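Local structure of Cif-like 1 (Burkholderia cenocepacia, 7JQY) at residues D34-H39 / D82-G87; S100-I105 / V126-A131. The protein probably hydrolyses epoxides, as a Cif-like member of the alpha/beta hydrolase fold that assembles into an octamer. The protein carries 1 engineered substitution. All blocks are in the same frame, centred on the assembly; numbering follows the deposited sequence.

Contact 1 (D34-H39 / D82-G87)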
ATOM      1  N   ASP B  34      32.551  18.329 -14.617  1.00 63.38           N
ATOM      2  CA  ASP B  34      33.691  17.507 -14.218  1.00 65.29           C
ATOM      3  C   ASP B  34      33.249  16.220 -13.561  1.00 67.21           C
ATOM      4  O   ASP B  34      33.926  15.194 -13.704  1.00 74.09           O
ATOM      5  CB  ASP B  34      34.608  18.257 -13.251  1.00 65.48           C
ATOM      6  CG  ASP B  34      35.570  19.153 -13.951  1.00 69.52           C
ATOM      7  OD1 ASP B  34      35.984  18.785 -15.065  1.00 70.40           O
ATOM      8  OD2 ASP B  34      35.892  20.217 -13.396  1.00 71.09           O
ATOM      9  N   ASP B  35      32.100  16.231 -12.908  1.00 69.24           N
ATOM     10  CA  ASP B  35      31.589  14.998 -12.349  1.00 67.34           C
ATOM     11  C   ASP B  35      30.076  14.874 -12.484  1.00 67.07           C
ATOM     12  O   ASP B  35      29.571  13.743 -12.501  1.00 64.67           O
ATOM     13  CB  ASP B  35      32.067  14.895 -10.891  1.00 72.63           C
ATOM     14  CG  ASP B  35      32.530  13.465 -10.577  1.00 79.05           C
ATOM     15  OD1 ASP B  35      32.753  12.683 -11.556  1.00 79.83           O
ATOM     16  OD2 ASP B  35      32.867  13.169  -9.434  1.00 84.68           O
ATOM     17  N   VAL B  36      29.336  16.020 -12.548  1.00 59.58           N
ATOM     18  CA  VAL B  36      27.872  16.107 -12.608  1.00 50.15           C
ATOM     19  C   VAL B  36      27.446  16.325 -14.061  1.00 46.80           C
ATOM     20  O   VAL B  36      28.064  17.120 -14.781  1.00 48.82           O
ATOM     21  CB  VAL B  36      27.363  17.276 -11.741  1.00 50.49           C
ATOM     22  CG1 VAL B  36      25.871  17.523 -11.949  1.00 42.42           C
ATOM     23  CG2 VAL B  36      27.694  17.026 -10.277  1.00 53.34           C
ATOM     24  N   ARG B  37      26.392  15.632 -14.509  1.00 41.56           N
ATOM     25  CA  ARG B  37      25.811  15.867 -15.836  1.00 40.82           C
ATOM     26  C   ARG B  37      24.542  16.711 -15.733  1.00 39.44           C
ATOM     27  O   ARG B  37      23.654  16.407 -14.928  1.00 38.18           O
ATOM     28  CB  ARG B  37      25.498  14.543 -16.545  1.00 41.65           C
ATOM     29  CG  ARG B  37      24.904  14.690 -17.964  1.00 39.80           C
ATOM     30  CD  ARG B  37      24.756  13.319 -18.655  1.00 37.97           C
ATOM     31  NE  ARG B  37      23.611  12.597 -18.110  1.00 39.42           N
ATOM     32  CZ  ARG B  37      23.151  11.430 -18.550  1.00 41.61           C
ATOM     33  NH1 ARG B  37      23.733  10.805 -19.568  1.00 36.24           N
ATOM     34  NH2 ARG B  37      22.091  10.885 -17.960  1.00 35.11           N
ATOM     35  N   LEU B  38      24.466  17.771 -16.542  1.00 37.40           N
ATOM     36  CA  LEU B  38      23.306  18.648 -16.586  1.00 40.05           C
ATOM     37  C   LEU B  38      22.547  18.451 -17.891  1.00 39.88           C
ATOM     38  O   LEU B  38      23.152  18.311 -18.961  1.00 41.77           O
ATOM     39  CB  LEU B  38      23.696  20.128 -16.451  1.00 38.84           C
ATOM     40  CG  LEU B  38      24.216  20.613 -15.098  1.00 39.10           C
ATOM     41  CD1 LEU B  38      24.114  22.132 -15.020  1.00 39.34           C
ATOM     42  CD2 LEU B  38      23.488  19.955 -13.935  1.00 36.58           C
ATOM     43  N   HIS B  39      21.219  18.457 -17.787  1.00 37.35           N
ATOM     44  CA  HIS B  39      20.307  18.368 -18.916  1.00 33.75           C
ATOM     45  C   HIS B  39      19.782  19.755 -19.267  1.00 37.19           C
ATOM     46  O   HIS B  39      19.524  20.577 -18.383  1.00 34.28           O
ATOM     47  CB  HIS B  39      19.150  17.424 -18.575  1.00 34.54           C
ATOM     48  CG  HIS B  39      18.038  17.425 -19.574  1.00 34.46           C
ATOM     49  ND1 HIS B  39      16.869  18.129 -19.380  1.00 33.79           N
ATOM     50  CD2 HIS B  39      17.900  16.781 -20.758  1.00 35.31           C
ATOM     51  CE1 HIS B  39      16.066  17.935 -20.411  1.00 35.83           C
ATOM     52  NE2 HIS B  39      16.667  17.120 -21.260  1.00 37.48           N
ATOM     53  N   ASP B  82      17.979  22.315 -16.799  1.00 36.13           N
ATOM     54  CA  ASP B  82      17.651  21.670 -15.532  1.00 35.92           C
ATOM     55  C   ASP B  82      18.876  21.800 -14.637  1.00 37.14           C
ATOM     56  O   ASP B  82      19.886  21.132 -14.882  1.00 35.05           O
ATOM     57  CB  ASP B  82      17.300  20.195 -15.727  1.00 34.17           C
ATOM     58  CG  ASP B  82      15.928  19.976 -16.373  1.00 36.90           C
ATOM     59  OD1 ASP B  82      15.048  20.870 -16.273  1.00 32.09           O
ATOM     60  OD2 ASP B  82      15.730  18.881 -16.962  1.00 33.35           O
ATOM     61  N   TYR B  83      18.805  22.641 -13.600  1.00 32.64           N
ATOM     62  CA  TYR B  83      20.011  22.822 -12.798  1.00 36.82           C
ATOM     63  C   TYR B  83      20.297  21.571 -11.969  1.00 35.95           C
ATOM     64  O   TYR B  83      19.519  20.611 -11.957  1.00 36.61           O
ATOM     65  CB  TYR B  83      19.935  24.079 -11.911  1.00 33.34           C
ATOM     66  CG  TYR B  83      18.760  24.259 -10.974  1.00 33.04           C
ATOM     67  CD1 TYR B  83      18.360  23.265 -10.098  1.00 32.79           C
ATOM     68  CD2 TYR B  83      18.094  25.487 -10.920  1.00 35.63           C
ATOM     69  CE1 TYR B  83      17.293  23.463  -9.229  1.00 33.95           C
ATOM     70  CE2 TYR B  83      17.043  25.699 -10.064  1.00 34.57           C
ATOM     71  CZ  TYR B  83      16.645  24.693  -9.215  1.00 36.34           C
ATOM     72  OH  TYR B  83      15.586  24.922  -8.366  1.00 32.85           O
ATOM     73  N   ARG B  84      21.449  21.581 -11.292  1.00 36.07           N
ATOM     74  CA  ARG B  84      21.905  20.437 -10.501  1.00 36.01           C
ATOM     75  C   ARG B  84      20.793  19.915  -9.601  1.00 38.87           C
ATOM     76  O   ARG B  84      20.195  20.676  -8.829  1.00 38.26           O
ATOM     77  CB  ARG B  84      23.135  20.819  -9.662  1.00 36.96           C
ATOM     78  CG  ARG B  84      23.621  19.705  -8.716  1.00 40.81           C
ATOM     79  CD  ARG B  84      24.773  20.158  -7.799  1.00 41.90           C
ATOM     80  NE  ARG B  84      25.946  20.567  -8.569  1.00 43.71           N
ATOM     81  CZ  ARG B  84      27.185  20.112  -8.385  1.00 42.00           C
ATOM     82  NH1 ARG B  84      28.163  20.563  -9.157  1.00 45.24           N
ATOM     83  NH2 ARG B  84      27.453  19.230  -7.430  1.00 42.01           N
ATOM     84  N   GLY B  85      20.472  18.628  -9.757  1.00 35.42           N
ATOM     85  CA  GLY B  85      19.478  17.967  -8.936  1.00 33.06           C
ATOM     86  C   GLY B  85      18.067  17.967  -9.497  1.00 33.81           C
ATOM     87  O   GLY B  85      17.204  17.265  -8.958  1.00 35.61           O
ATOM     88  N   ALA B  86      17.793  18.733 -10.544  1.00 33.73           N
ATOM     89  CA  ALA B  86      16.437  18.900 -11.043  1.00 37.22           C
ATOM     90  C   ALA B  86      16.222  18.257 -12.408  1.00 35.51           C
ATOM     91  O   ALA B  86      17.132  18.197 -13.239  1.00 33.49           O
ATOM     92  CB  ALA B  86      16.076  20.388 -11.137  1.00 33.48           C
ATOM     93  N   GLY B  87      14.971  17.875 -12.662  1.00 32.21           N
ATOM     94  CA  GLY B  87      14.610  17.377 -13.976  1.00 34.70           C
ATOM     95  C   GLY B  87      15.418  16.139 -14.315  1.00 34.89           C
ATOM     96  O   GLY B  87      15.557  15.216 -13.505  1.00 33.50           O
TER
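The imidazole of H39 is met at its edge by the carboxylate of D82, and one face of the R84 guanidinium is met by a methyl of V36. In the first pair the side chains run side by side in the same direction. H39 CG is anti to the backbone N (chi1 171°), a placement that brings the ring alongside D82, and ND1 donates a moderately bent hydrogen bond to D82 OD2 at 2.8 Å. OD2 sits near the ring plane but tilted from it. The ring and carboxylate planes are 32° apart, and ND1 approaches OD2 from above the carboxylate, 50° out of its plane. OD2 is also bonded to the backbone N of E88 and OD1 to that of W61, so three N-H groups hold the carboxylate's rotation, while H39 NE2 is hydrogen-bonded to R28 NE. A second bond joins the same residues through the backbone, D82 N to H39 O at 2.8 Å.

At the guanidinium, V36 CG2 stands 3.4 Å above the plane of R84, displaced toward the rim, and reaches NH2 at 3.6 Å. The two side chains cross at about a right angle. The arginine chain is bent at chi3, which places NE; NE forms a salt bridge with D104, and NH2 bonds to G94 O. Between these two meetings, L38 CD2 packs on the backbone N of R84 at 3.7 Å, while its CD1 branch packs on helix 98-111.

The loop turns back here: A86 N to Y83 O, 2.9 Å, closes a type II beta turn with G85 at its third position, where phi is positive. Strand 37-43 and strand 77-82 are antiparallel neighbours in the mixed sheet of the alpha/beta hydrolase fold, and this contact joins the start of the first to the end of the second and its following loop.

Contact 2 (S100-I105 / V126-A131)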
ATOM      1  N   SER B 100      27.646  27.870  -5.819  1.00 47.10           N
ATOM      2  CA  SER B 100      28.254  26.765  -6.548  1.00 48.44           C
ATOM      3  C   SER B 100      27.388  26.331  -7.724  1.00 48.31           C
ATOM      4  O   SER B 100      27.913  25.965  -8.779  1.00 47.25           O
ATOM      5  CB  SER B 100      28.496  25.589  -5.604  1.00 50.96           C
ATOM      6  OG  SER B 100      29.587  25.868  -4.749  1.00 57.04           O
ATOM      7  N   MET B 101      26.066  26.382  -7.567  1.00 47.79           N
ATOM      8  CA  MET B 101      25.184  26.039  -8.675  1.00 44.58           C
ATOM      9  C   MET B 101      25.335  27.015  -9.829  1.00 44.58           C
ATOM     10  O   MET B 101      25.171  26.630 -10.992  1.00 45.01           O
ATOM     11  CB  MET B 101      23.737  26.004  -8.190  1.00 40.53           C
ATOM     12  CG  MET B 101      23.477  24.869  -7.246  1.00 41.20           C
ATOM     13  SD  MET B 101      21.772  24.793  -6.716  1.00 41.80           S
ATOM     14  CE  MET B 101      20.912  24.708  -8.289  1.00 35.13           C
ATOM     15  N   ALA B 102      25.636  28.279  -9.533  1.00 45.15           N
ATOM     16  CA  ALA B 102      25.956  29.217 -10.600  1.00 46.60           C
ATOM     17  C   ALA B 102      27.201  28.771 -11.354  1.00 43.49           C
ATOM     18  O   ALA B 102      27.285  28.950 -12.573  1.00 44.47           O
ATOM     19  CB  ALA B 102      26.125  30.627 -10.041  1.00 45.58           C
ATOM     20  N   GLY B 103      28.177  28.193 -10.642  1.00 46.83           N
ATOM     21  CA  GLY B 103      29.370  27.678 -11.303  1.00 45.61           C
ATOM     22  C   GLY B 103      29.062  26.566 -12.290  1.00 46.90           C
ATOM     23  O   GLY B 103      29.675  26.484 -13.357  1.00 45.55           O
ATOM     24  N   ASP B 104      28.100  25.704 -11.951  1.00 45.43           N
ATOM     25  CA  ASP B 104      27.646  24.690 -12.898  1.00 44.15           C
ATOM     26  C   ASP B 104      27.105  25.340 -14.163  1.00 46.49           C
ATOM     27  O   ASP B 104      27.437  24.932 -15.283  1.00 43.17           O
ATOM     28  CB  ASP B 104      26.568  23.814 -12.265  1.00 44.14           C
ATOM     29  CG  ASP B 104      27.061  23.063 -11.054  1.00 46.21           C
ATOM     30  OD1 ASP B 104      26.229  22.799 -10.156  1.00 46.04           O
ATOM     31  OD2 ASP B 104      28.263  22.716 -11.010  1.00 47.88           O
ATOM     32  N   ILE B 105      26.271  26.369 -14.003  1.00 42.90           N
ATOM     33  CA  ILE B 105      25.682  27.010 -15.171  1.00 43.40           C
ATOM     34  C   ILE B 105      26.764  27.664 -16.014  1.00 46.84           C
ATOM     35  O   ILE B 105      26.713  27.635 -17.251  1.00 47.06           O
ATOM     36  CB  ILE B 105      24.611  28.027 -14.738  1.00 42.63           C
ATOM     37  CG1 ILE B 105      23.576  27.332 -13.858  1.00 42.66           C
ATOM     38  CG2 ILE B 105      23.984  28.672 -15.961  1.00 40.63           C
ATOM     39  CD1 ILE B 105      23.008  26.069 -14.504  1.00 39.90           C
ATOM     40  N   VAL B 126      16.526  32.265  -9.718  1.00 40.44           N
ATOM     41  CA  VAL B 126      16.950  33.653  -9.645  1.00 38.24           C
ATOM     42  C   VAL B 126      18.058  33.836  -8.614  1.00 40.67           C
ATOM     43  O   VAL B 126      18.881  34.749  -8.752  1.00 43.51           O
ATOM     44  CB  VAL B 126      15.736  34.568  -9.387  1.00 42.14           C
ATOM     45  CG1 VAL B 126      15.403  34.673  -7.894  1.00 37.19           C
ATOM     46  CG2 VAL B 126      15.989  35.929 -10.001  1.00 41.37           C
ATOM     47  N   MET B 127      18.158  32.942  -7.626  1.00 38.35           N
ATOM     48  CA  MET B 127      19.293  32.989  -6.713  1.00 40.90           C
ATOM     49  C   MET B 127      20.570  32.545  -7.416  1.00 44.84           C
ATOM     50  O   MET B 127      21.626  33.173  -7.262  1.00 44.94           O
ATOM     51  CB  MET B 127      19.026  32.112  -5.489  1.00 41.62           C
ATOM     52  CG  MET B 127      17.633  32.275  -4.886  1.00 41.25           C
ATOM     53  SD  MET B 127      17.299  31.187  -3.477  1.00 40.84           S
ATOM     54  CE  MET B 127      15.603  31.641  -3.137  1.00 41.68           C
ATOM     55  N   VAL B 128      20.487  31.468  -8.197  1.00 41.63           N
ATOM     56  CA  VAL B 128      21.612  31.058  -9.031  1.00 42.18           C
ATOM     57  C   VAL B 128      21.973  32.160 -10.022  1.00 41.28           C
ATOM     58  O   VAL B 128      23.148  32.503 -10.197  1.00 41.87           O
ATOM     59  CB  VAL B 128      21.275  29.741  -9.752  1.00 40.91           C
ATOM     60  CG1 VAL B 128      22.502  29.200 -10.482  1.00 40.48           C
ATOM     61  CG2 VAL B 128      20.734  28.719  -8.762  1.00 38.18           C
ATOM     62  N   ALA B 129      20.967  32.739 -10.677  1.00 40.54           N
ATOM     63  CA  ALA B 129      21.245  33.778 -11.664  1.00 42.23           C
ATOM     64  C   ALA B 129      21.917  34.987 -11.022  1.00 47.60           C
ATOM     65  O   ALA B 129      22.836  35.575 -11.603  1.00 48.87           O
ATOM     66  CB  ALA B 129      19.958  34.196 -12.378  1.00 40.48           C
ATOM     67  N   TYR B 130      21.478  35.371  -9.819  1.00 45.13           N
ATOM     68  CA  TYR B 130      22.122  36.487  -9.137  1.00 49.81           C
ATOM     69  C   TYR B 130      23.558  36.147  -8.764  1.00 49.03           C
ATOM     70  O   TYR B 130      24.472  36.951  -8.981  1.00 50.70           O
ATOM     71  CB  TYR B 130      21.332  36.885  -7.886  1.00 48.14           C
ATOM     72  CG  TYR B 130      22.110  37.840  -7.008  1.00 51.13           C
ATOM     73  CD1 TYR B 130      22.326  39.155  -7.403  1.00 53.41           C
ATOM     74  CD2 TYR B 130      22.658  37.420  -5.801  1.00 52.03           C
ATOM     75  CE1 TYR B 130      23.049  40.033  -6.608  1.00 53.67           C
ATOM     76  CE2 TYR B 130      23.384  38.282  -5.007  1.00 53.95           C
ATOM     77  CZ  TYR B 130      23.577  39.588  -5.415  1.00 56.73           C
ATOM     78  OH  TYR B 130      24.303  40.447  -4.625  1.00 56.22           O
ATOM     79  N   ALA B 131      23.775  34.950  -8.210  1.00 49.48           N
ATOM     80  CA  ALA B 131      25.126  34.520  -7.855  1.00 52.32           C
ATOM     81  C   ALA B 131      26.020  34.430  -9.081  1.00 48.64           C
ATOM     82  O   ALA B 131      27.227  34.663  -8.984  1.00 52.63           O
ATOM     83  CB  ALA B 131      25.082  33.177  -7.128  1.00 46.90           C
TER
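Helices 98-111 and 124-135 cross steeply, their local axes 8.1 Å apart at a signed angle of -77°, with A102 and V128 closest at 5.0 Å between CA atoms. Both belong to the alpha/beta hydrolase fold, where each connects two parallel strands of the central sheet: 77-82 with 117-122, and 117-122 with 140-146. A102 turns its CB into the interface, 4.0 Å from A131 CB and 3.5 Å from V128 O. No hydrogen bond spans the interface; it is apolar packing between buried residues. Y83 also packs on M101, and Y132, further along helix 124-135, touches A102 and I105.

V128 has the largest share, taking part in three of the four residue pairs. Its two methyls divide the work: CG2 meets the methyl end of M101, with CE at 4.0 Å, where the methionine chain is bent at chi3 (56°) and crosses the valine at about a right angle. The other methyl, CG1, is anti to the backbone N (chi1 -173°); it touches the I105 side chain at CG1, 4.0 Å away, and presses on the backbone of the facing helix, 3.4 Å from A102 N.

Overall arrangement
From the N terminus, the chain enters contact 1 at the start of strand 37-43, passes through strand 50-54, helix 68-73 and strand 77-82, and closes the contact in the loop after that last strand. Contact 2 opens only afterwards, on helix 98-111, and closes across strand 117-122 on helix 124-135, so the two loops are in series and neither nests in the other. Their centres lie about 13 Å apart, and they touch: besides the R84-D104 salt bridge, L38 CD1 packs on I105 CD1 at 4.1 Å and Y83 CD1 on M101 CE at 3.4 Å. Helix 98-111 thus ties strand 37-43 and the loop after strand 77-82 to helix 124-135.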